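Local coordinates for NADPH-ferredoxin reductase FprA (Mycobacterium tuberculosis, PDB 1LQT), which catalyses electron transfer between NADPH and ferredoxin through a bound FAD and may thereby supply electrons to P450 systems, at residues V100-G105 with P352-V357; A15-A20 with T370-A375. All coordinates share one frame; numbering follows the deposited sequence.

Contact 1. Residues V100-G105 with P352-V357; sequences VIYAVG and PNEYVV. With FAD (flavin-adenine dinucleotide), chain H.
Backbone oxygens lie in plane at the edges of both tyrosine rings: Tyr-355 O beside the CB and CD1 side of Tyr-102, and Val-100 O beside CD1 of Tyr-355. Water 1 also lies in the plane of the Tyr-102 ring, accepting from Tyr-102 OH at 2.7 Å and donating to Glu-354 OE2, while Glu-354 OE1 is held by Ser-351 OG. Each ring has CG anti to the carbonyl carbon (chi1 -73° for Tyr-102, -62° for Tyr-355), yet they leave opposite faces of the sheet. Tyr-102 shares its face with Val-100, Glu-354 and Val-356, next to helix 90-96; Tyr-355 shares the other with Ile-101, under helix 370-391, where Asn-385 OD1 binds its hydroxyl. The backbone ladder is that of neighbouring parallel strands, with Val-100, Ile-101 and Tyr-102 bridged to Glu-354, Tyr-355 and Val-356. Strand 99-102 pairs on its other side with strand 4-9, and strand 354-356 is outermost at this end of the Rossmann-type FAD-binding sheet. Tyr-102 N to Tyr-355 O is the shortest rung, 2.7 Å and almost straight at 175°, although the donor stands above the carbonyl plane; Tyr-355 N reaches Val-100 O at 2.8 Å, nearly along the C=O axis. At the C-terminal ends the side chains close up: Val-357 CG2, in the crowded position between N and carbonyl carbon, meets Ala-103 CB at 3.5 Å and Ile-101 CG2 at 3.8 Å. Beyond the ladder, water 2 accepts from Gly-105 N and donates to both Val-357 O and FAD O2P, tying the loops that follow the two strands to the pyrophosphate, while Val-104 CG1 packs 3.5 Å from FAD N7A of the adenine.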
loop_
_atom_site.group_PDB
_atom_site.type_symbol
_atom_site.label_atom_id
_atom_site.label_comp_id
_atom_site.label_asym_id
_atom_site.label_seq_id
_atom_site.Cartn_x
_atom_site.Cartn_y
_atom_site.Cartn_z
ATOM N N VAL A 100 10.686 -20.519 -2.045
ATOM C CA VAL A 100 10.071 -19.381 -2.695
ATOM C C VAL A 100 9.362 -18.591 -1.609
ATOM O O VAL A 100 8.618 -19.140 -0.818
ATOM C CB VAL A 100 9.064 -19.812 -3.767
ATOM C CG1 VAL A 100 8.564 -18.607 -4.544
ATOM C CG2 VAL A 100 9.671 -20.867 -4.735
ATOM N N ILE A 101 9.605 -17.282 -1.601
ATOM C CA ILE A 101 8.960 -16.370 -0.654
ATOM C C ILE A 101 8.008 -15.468 -1.421
ATOM O O ILE A 101 8.428 -14.742 -2.318
ATOM C CB ILE A 101 9.977 -15.520 0.086
ATOM C CG1 ILE A 101 11.028 -16.374 0.813
ATOM C CG2 ILE A 101 9.273 -14.607 1.046
ATOM C CD1 ILE A 101 12.094 -15.575 1.456
ATOM N N TYR A 102 6.724 -15.524 -1.066
ATOM C CA TYR A 102 5.716 -14.644 -1.630
ATOM C C TYR A 102 5.614 -13.392 -0.778
ATOM O O TYR A 102 5.271 -13.452 0.394
ATOM C CB TYR A 102 4.370 -15.387 -1.745
ATOM C CG TYR A 102 4.466 -16.378 -2.861
ATOM C CD1 TYR A 102 4.988 -17.644 -2.656
ATOM C CD2 TYR A 102 4.122 -16.038 -4.161
ATOM C CE1 TYR A 102 5.199 -18.505 -3.700
ATOM C CE2 TYR A 102 4.312 -16.903 -5.209
ATOM C CZ TYR A 102 4.868 -18.126 -4.981
ATOM O OH TYR A 102 5.093 -18.944 -6.057
ATOM N N ALA A 103 5.879 -12.253 -1.419
ATOM C CA ALA A 103 5.926 -10.941 -0.809
ATOM C C ALA A 103 5.074 -9.998 -1.660
ATOM O O ALA A 103 5.479 -8.887 -2.006
ATOM C CB ALA A 103 7.372 -10.463 -0.704
ATOM N N VAL A 104 3.863 -10.454 -1.989
ATOM C CA VAL A 104 3.059 -9.828 -3.015
ATOM C C VAL A 104 2.166 -8.705 -2.506
ATOM O O VAL A 104 1.476 -8.048 -3.284
ATOM C CB VAL A 104 2.186 -10.871 -3.746
ATOM C CG1 VAL A 104 3.032 -11.805 -4.583
ATOM C CG2 VAL A 104 1.249 -11.634 -2.779
ATOM N N GLY A 105 2.173 -8.474 -1.205
ATOM C CA GLY A 105 1.347 -7.399 -0.656
ATOM C C GLY A 105 -0.124 -7.642 -0.885
ATOM O O GLY A 105 -0.594 -8.780 -1.054
ATOM N N PRO A 352 6.089 -27.466 1.702
ATOM C CA PRO A 352 7.363 -27.660 2.388
ATOM C C PRO A 352 8.378 -26.561 2.100
ATOM O O PRO A 352 9.390 -26.499 2.802
ATOM C CB PRO A 352 7.889 -28.935 1.757
ATOM C CG PRO A 352 7.372 -28.916 0.395
ATOM C CD PRO A 352 5.997 -28.215 0.442
ATOM N N ASN A 353 8.139 -25.711 1.089
ATOM C CA ASN A 353 9.213 -24.794 0.696
ATOM C C ASN A 353 8.739 -23.435 0.168
ATOM O O ASN A 353 9.525 -22.730 -0.439
ATOM C CB ASN A 353 10.176 -25.438 -0.317
ATOM C CG ASN A 353 9.600 -25.565 -1.662
ATOM O OD1 ASN A 353 8.371 -25.687 -1.797
ATOM N ND2 ASN A 353 10.460 -25.548 -2.711
ATOM N N GLU A 354 7.475 -23.089 0.416
ATOM C CA GLU A 354 6.941 -21.789 0.015
ATOM C C GLU A 354 6.542 -21.043 1.275
ATOM O O GLU A 354 5.965 -21.618 2.192
ATOM C CB GLU A 354 5.774 -21.972 -0.932
ATOM C CG GLU A 354 6.131 -22.732 -2.198
ATOM C CD GLU A 354 4.913 -23.296 -2.889
ATOM O OE1 GLU A 354 4.239 -24.158 -2.282
ATOM O OE2 GLU A 354 4.599 -22.894 -4.021
ATOM N N TYR A 355 6.782 -19.731 1.257
ATOM C CA TYR A 355 6.676 -18.884 2.410
ATOM C C TYR A 355 5.993 -17.594 2.023
ATOM O O TYR A 355 5.859 -17.270 0.844
ATOM C CB TYR A 355 8.081 -18.589 2.978
ATOM C CG TYR A 355 8.775 -19.849 3.438
ATOM C CD1 TYR A 355 9.453 -20.663 2.543
ATOM C CD2 TYR A 355 8.719 -20.232 4.769
ATOM C CE1 TYR A 355 10.036 -21.844 2.958
ATOM C CE2 TYR A 355 9.289 -21.433 5.183
ATOM C CZ TYR A 355 9.947 -22.224 4.275
ATOM O OH TYR A 355 10.515 -23.411 4.693
ATOM N N VAL A 356 5.608 -16.833 3.030
ATOM C CA VAL A 356 5.048 -15.505 2.865
ATOM C C VAL A 356 5.687 -14.541 3.848
ATOM O O VAL A 356 6.068 -14.914 4.947
ATOM C CB VAL A 356 3.513 -15.490 3.053
ATOM C CG1 VAL A 356 2.822 -16.035 1.828
ATOM C CG2 VAL A 356 3.072 -16.237 4.306
ATOM N N VAL A 357 5.772 -13.277 3.434
ATOM C CA VAL A 357 6.183 -12.164 4.260
ATOM C C VAL A 357 5.302 -10.975 3.910
ATOM O O VAL A 357 4.707 -10.919 2.847
ATOM C CB VAL A 357 7.681 -11.777 4.070
ATOM C CG1 VAL A 357 8.584 -12.929 4.553
ATOM C CG2 VAL A 357 7.950 -11.433 2.628
HETATM P PA FAD H . 4.122 -4.055 -1.177
HETATM O O1A FAD H . 2.738 -3.863 -1.650
HETATM O O2A FAD H . 4.954 -2.880 -0.816
HETATM O O5B FAD H . 4.938 -4.861 -2.293
HETATM C C5B FAD H . 4.321 -5.957 -2.979
HETATM C C4B FAD H . 5.062 -6.111 -4.301
HETATM O O4B FAD H . 4.666 -7.361 -4.859
HETATM C C3B FAD H . 4.724 -5.032 -5.337
HETATM O O3B FAD H . 5.878 -4.487 -5.936
HETATM C C2B FAD H . 3.848 -5.771 -6.313
HETATM O O2B FAD H . 3.805 -5.246 -7.620
HETATM C C1B FAD H . 4.437 -7.186 -6.244
HETATM N N9A FAD H . 3.543 -8.243 -6.694
HETATM C C8A FAD H . 2.239 -8.419 -6.317
HETATM N N7A FAD H . 1.695 -9.486 -6.888
HETATM C C5A FAD H . 2.690 -10.000 -7.698
HETATM C C6A FAD H . 2.707 -11.105 -8.552
HETATM N N6A FAD H . 1.690 -11.938 -8.706
HETATM N N1A FAD H . 3.872 -11.352 -9.212
HETATM C C2A FAD H . 4.943 -10.537 -9.016
HETATM N N3A FAD H . 4.995 -9.468 -8.211
HETATM C C4A FAD H . 3.842 -9.241 -7.573
HETATM N N1 FAD H . 4.482 3.078 5.451
HETATM C C2 FAD H . 5.339 3.984 6.002
HETATM O O2 FAD H . 6.215 3.634 6.769
HETATM N N3 FAD H . 5.181 5.325 5.694
HETATM C C4 FAD H . 4.268 5.802 4.799
HETATM O O4 FAD H . 4.202 7.023 4.535
HETATM C C4X FAD H . 3.425 4.860 4.198
HETATM N N5 FAD H . 2.491 5.254 3.266
HETATM C C5X FAD H . 1.646 4.325 2.716
HETATM C C6 FAD H . 0.693 4.717 1.807
HETATM C C7 FAD H . -0.231 3.832 1.282
HETATM C C7M FAD H . -1.245 4.303 0.275
HETATM C C8 FAD H . -0.158 2.489 1.671
HETATM C C8M FAD H . -1.151 1.487 1.151
HETATM C C9 FAD H . 0.816 2.070 2.574
HETATM C C9A FAD H . 1.727 2.972 3.107
HETATM N N10 FAD H . 2.699 2.578 4.032
HETATM C C10 FAD H . 3.560 3.508 4.558
HETATM C "C1'" FAD H . 2.866 1.152 4.437
HETATM C "C2'" FAD H . 3.822 0.414 3.500
HETATM O "O2'" FAD H . 3.467 0.729 2.176
HETATM C "C3'" FAD H . 3.711 -1.104 3.737
HETATM O "O3'" FAD H . 4.098 -1.437 5.067
HETATM C "C4'" FAD H . 4.631 -1.969 2.876
HETATM O "O4'" FAD H . 4.806 -1.412 1.576
HETATM C "C5'" FAD H . 4.078 -3.390 2.763
HETATM O "O5'" FAD H . 5.116 -4.145 2.125
HETATM P P FAD H . 4.882 -5.486 1.310
HETATM O O1P FAD H . 6.241 -5.883 0.880
HETATM O O2P FAD H . 4.065 -6.490 2.055
HETATM O O3P FAD H . 3.987 -5.092 0.061
HETATM O O HOH W 1 6.156 -21.303 -5.460
HETATM O O HOH W 2 3.465 -9.082 1.240
#

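Contact 2. Residues A15-A20 with T370-A375; sequences AFFAAA and TNKKDA. With FAD (flavin-adenine dinucleotide), chain H.
Phe-17, set between Ala-375 and the backbone of Asn-371 and Lys-372, forms the tight part of this crossing, where the two helical segments approach to 8.3 Å between axes at 45°. Ala-375 CB comes within 3.6 Å of Ala-18 N and 3.8 Å of Phe-17 CB, so a methyl group rests directly on the backbone of the facing helix; Ala-18 CB lies 4.1 Å from Ala-375 CB. The Phe-17 ring, its CG anti to the carbonyl carbon (chi1 -68°), reaches across to the backbone of Asn-371 and Lys-372 and puts CD2 3.5 Å from Lys-372 N. Asn-371 CB sits in plane at the ring edge, and Lys-372 CB stands over the centre of one face, a close CH-pi contact 3.9 Å from the centroid and 9° off the normal. Helix 13-28 follows the glycine-rich turn of the Rossmann-type FAD-binding fold, and the second segment also touches the cofactor: Asn-371 ND2 donates to FAD O3' at 3.1 Å and also to Ile-368 O, while OD1 accepts from Arg-362 NH2, so both ends of the amide are engaged and its rotation is fixed. The loose, solvent side begins where the lysine leaves the ring: its chain, CG anti to the backbone N, runs on fully extended and carries NZ away from the other helix. Water 3 links the backbones, donating to Lys-372 O at 2.9 Å and only weakly to Phe-17 O.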
loop_
_atom_site.group_PDB
_atom_site.type_symbol
_atom_site.label_atom_id
_atom_site.label_comp_id
_atom_site.label_asym_id
_atom_site.label_seq_id
_atom_site.Cartn_x
_atom_site.Cartn_y
_atom_site.Cartn_z
ATOM N N ALA A 15 9.839 -8.038 0.725
ATOM C CA ALA A 15 10.741 -8.753 -0.169
ATOM C C ALA A 15 12.193 -8.380 0.081
ATOM O O ALA A 15 13.063 -9.243 0.164
ATOM C CB ALA A 15 10.366 -8.467 -1.598
ATOM N N PHE A 16 12.464 -7.077 0.153
ATOM C CA PHE A 16 13.841 -6.630 0.350
ATOM C C PHE A 16 14.389 -6.922 1.721
ATOM O O PHE A 16 15.588 -7.230 1.868
ATOM C CB PHE A 16 14.012 -5.154 -0.025
ATOM C CG PHE A 16 14.326 -4.983 -1.466
ATOM C CD1 PHE A 16 15.612 -5.252 -1.923
ATOM C CD2 PHE A 16 13.367 -4.582 -2.389
ATOM C CE1 PHE A 16 15.916 -5.130 -3.265
ATOM C CE2 PHE A 16 13.689 -4.486 -3.717
ATOM C CZ PHE A 16 14.945 -4.764 -4.148
ATOM N N PHE A 17 13.544 -6.873 2.747
ATOM C CA PHE A 17 13.990 -7.274 4.068
ATOM C C PHE A 17 14.277 -8.780 4.094
ATOM O O PHE A 17 15.277 -9.217 4.668
ATOM C CB PHE A 17 12.974 -6.882 5.138
ATOM C CG PHE A 17 12.844 -5.365 5.362
ATOM C CD1 PHE A 17 13.931 -4.535 5.463
ATOM C CD2 PHE A 17 11.595 -4.806 5.520
ATOM C CE1 PHE A 17 13.768 -3.194 5.675
ATOM C CE2 PHE A 17 11.462 -3.450 5.754
ATOM C CZ PHE A 17 12.533 -2.674 5.836
ATOM N N ALA A 18 13.444 -9.559 3.428
ATOM C CA ALA A 18 13.706 -10.996 3.340
ATOM C C ALA A 18 15.033 -11.258 2.625
ATOM O O ALA A 18 15.827 -12.079 3.055
ATOM C CB ALA A 18 12.560 -11.698 2.639
ATOM N N ALA A 19 15.242 -10.553 1.508
ATOM C CA ALA A 19 16.484 -10.721 0.759
ATOM C C ALA A 19 17.681 -10.424 1.636
ATOM O O ALA A 19 18.663 -11.180 1.661
ATOM C CB ALA A 19 16.486 -9.839 -0.473
ATOM N N ALA A 20 17.612 -9.316 2.358
ATOM C CA ALA A 20 18.710 -8.953 3.224
ATOM C C ALA A 20 18.945 -9.996 4.292
ATOM O O ALA A 20 20.093 -10.335 4.596
ATOM C CB ALA A 20 18.484 -7.575 3.842
ATOM N N THR A 370 7.693 -2.311 9.926
ATOM C CA THR A 370 7.061 -3.476 10.548
ATOM C C THR A 370 7.333 -4.731 9.740
ATOM O O THR A 370 7.228 -5.833 10.250
ATOM C CB THR A 370 5.537 -3.327 10.726
ATOM O OG1 THR A 370 4.848 -3.182 9.461
ATOM C CG2 THR A 370 5.191 -2.122 11.590
ATOM N N ASN A 371 7.705 -4.572 8.475
ATOM C CA ASN A 371 7.977 -5.719 7.621
ATOM C C ASN A 371 9.334 -6.359 7.873
ATOM O O ASN A 371 9.587 -7.464 7.407
ATOM C CB ASN A 371 7.828 -5.290 6.167
ATOM C CG ASN A 371 6.422 -4.835 5.864
ATOM O OD1 ASN A 371 5.522 -5.653 5.827
ATOM N ND2 ASN A 371 6.232 -3.543 5.709
ATOM N N LYS A 372 10.190 -5.687 8.624
ATOM C CA LYS A 372 11.542 -6.183 8.810
ATOM C C LYS A 372 11.597 -7.423 9.735
ATOM O O LYS A 372 12.114 -8.446 9.338
ATOM C CB LYS A 372 12.444 -5.067 9.315
ATOM C CG LYS A 372 13.916 -5.461 9.391
ATOM C CD LYS A 372 14.798 -4.296 9.727
ATOM C CE LYS A 372 16.253 -4.716 9.824
ATOM N NZ LYS A 372 17.094 -3.525 10.093
ATOM N N LYS A 373 11.069 -7.323 10.953
ATOM C CA LYS A 373 11.096 -8.464 11.855
ATOM C C LYS A 373 10.258 -9.596 11.308
ATOM O O LYS A 373 10.605 -10.771 11.442
ATOM C CB LYS A 373 10.579 -8.072 13.234
ATOM C CG LYS A 373 10.654 -9.208 14.197
ATOM C CD LYS A 373 10.164 -8.826 15.571
ATOM C CE LYS A 373 8.946 -9.615 15.988
ATOM N NZ LYS A 373 9.253 -11.076 16.100
ATOM N N ASP A 374 9.156 -9.225 10.660
ATOM C CA ASP A 374 8.289 -10.175 10.003
ATOM C C ASP A 374 9.076 -11.028 9.008
ATOM O O ASP A 374 9.011 -12.255 9.023
ATOM C CB ASP A 374 7.129 -9.423 9.336
ATOM C CG ASP A 374 6.144 -10.337 8.729
ATOM O OD1 ASP A 374 5.765 -11.357 9.392
ATOM O OD2 ASP A 374 5.690 -10.075 7.604
ATOM N N ALA A 375 9.810 -10.363 8.147
ATOM C CA ALA A 375 10.593 -11.069 7.154
ATOM C C ALA A 375 11.693 -11.912 7.800
ATOM O O ALA A 375 11.949 -13.018 7.366
ATOM C CB ALA A 375 11.174 -10.086 6.145
HETATM P PA FAD H . 4.122 -4.055 -1.177
HETATM O O1A FAD H . 2.738 -3.863 -1.650
HETATM O O2A FAD H . 4.954 -2.880 -0.816
HETATM O O5B FAD H . 4.938 -4.861 -2.293
HETATM C C5B FAD H . 4.321 -5.957 -2.979
HETATM C C4B FAD H . 5.062 -6.111 -4.301
HETATM O O4B FAD H . 4.666 -7.361 -4.859
HETATM C C3B FAD H . 4.724 -5.032 -5.337
HETATM O O3B FAD H . 5.878 -4.487 -5.936
HETATM C C2B FAD H . 3.848 -5.771 -6.313
HETATM O O2B FAD H . 3.805 -5.246 -7.620
HETATM C C1B FAD H . 4.437 -7.186 -6.244
HETATM N N9A FAD H . 3.543 -8.243 -6.694
HETATM C C8A FAD H . 2.239 -8.419 -6.317
HETATM N N7A FAD H . 1.695 -9.486 -6.888
HETATM C C5A FAD H . 2.690 -10.000 -7.698
HETATM C C6A FAD H . 2.707 -11.105 -8.552
HETATM N N6A FAD H . 1.690 -11.938 -8.706
HETATM N N1A FAD H . 3.872 -11.352 -9.212
HETATM C C2A FAD H . 4.943 -10.537 -9.016
HETATM N N3A FAD H . 4.995 -9.468 -8.211
HETATM C C4A FAD H . 3.842 -9.241 -7.573
HETATM N N1 FAD H . 4.482 3.078 5.451
HETATM C C2 FAD H . 5.339 3.984 6.002
HETATM O O2 FAD H . 6.215 3.634 6.769
HETATM N N3 FAD H . 5.181 5.325 5.694
HETATM C C4 FAD H . 4.268 5.802 4.799
HETATM O O4 FAD H . 4.202 7.023 4.535
HETATM C C4X FAD H . 3.425 4.860 4.198
HETATM N N5 FAD H . 2.491 5.254 3.266
HETATM C C5X FAD H . 1.646 4.325 2.716
HETATM C C6 FAD H . 0.693 4.717 1.807
HETATM C C7 FAD H . -0.231 3.832 1.282
HETATM C C7M FAD H . -1.245 4.303 0.275
HETATM C C8 FAD H . -0.158 2.489 1.671
HETATM C C8M FAD H . -1.151 1.487 1.151
HETATM C C9 FAD H . 0.816 2.070 2.574
HETATM C C9A FAD H . 1.727 2.972 3.107
HETATM N N10 FAD H . 2.699 2.578 4.032
HETATM C C10 FAD H . 3.560 3.508 4.558
HETATM C "C1'" FAD H . 2.866 1.152 4.437
HETATM C "C2'" FAD H . 3.822 0.414 3.500
HETATM O "O2'" FAD H . 3.467 0.729 2.176
HETATM C "C3'" FAD H . 3.711 -1.104 3.737
HETATM O "O3'" FAD H . 4.098 -1.437 5.067
HETATM C "C4'" FAD H . 4.631 -1.969 2.876
HETATM O "O4'" FAD H . 4.806 -1.412 1.576
HETATM C "C5'" FAD H . 4.078 -3.390 2.763
HETATM O "O5'" FAD H . 5.116 -4.145 2.125
HETATM P P FAD H . 4.882 -5.486 1.310
HETATM O O1P FAD H . 6.241 -5.883 0.880
HETATM O O2P FAD H . 4.065 -6.490 2.055
HETATM O O3P FAD H . 3.987 -5.092 0.061
HETATM O O HOH W 3 14.434 -8.585 7.680
#

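Overall arrangement
Both contacts are largely buried and both reach FAD, but contact 1 is backbone-led, a parallel ladder of hydrogen bonds, whereas contact 2 joins two helices through apolar side chains and a single water, with Lys-372 marking its surface side. Their centres lie 11 Å apart and they touch: Ala-103 CB packs 3.7 Å from Ala-15 CB, and Val-357 CG1 lies 3.8 Å from Ala-375 CA. Helices 13-28 and 370-391 cover the sheet face that carries Ile-101 and Tyr-355, as Ile-101 CD1, 4.1 Å from Ala-18 CB, and the packing of Tyr-355 on Thr-378 attest. The cofactor is met through water and apolar packing past the sheet strands, but by a direct side-chain hydrogen bond from the helical segment.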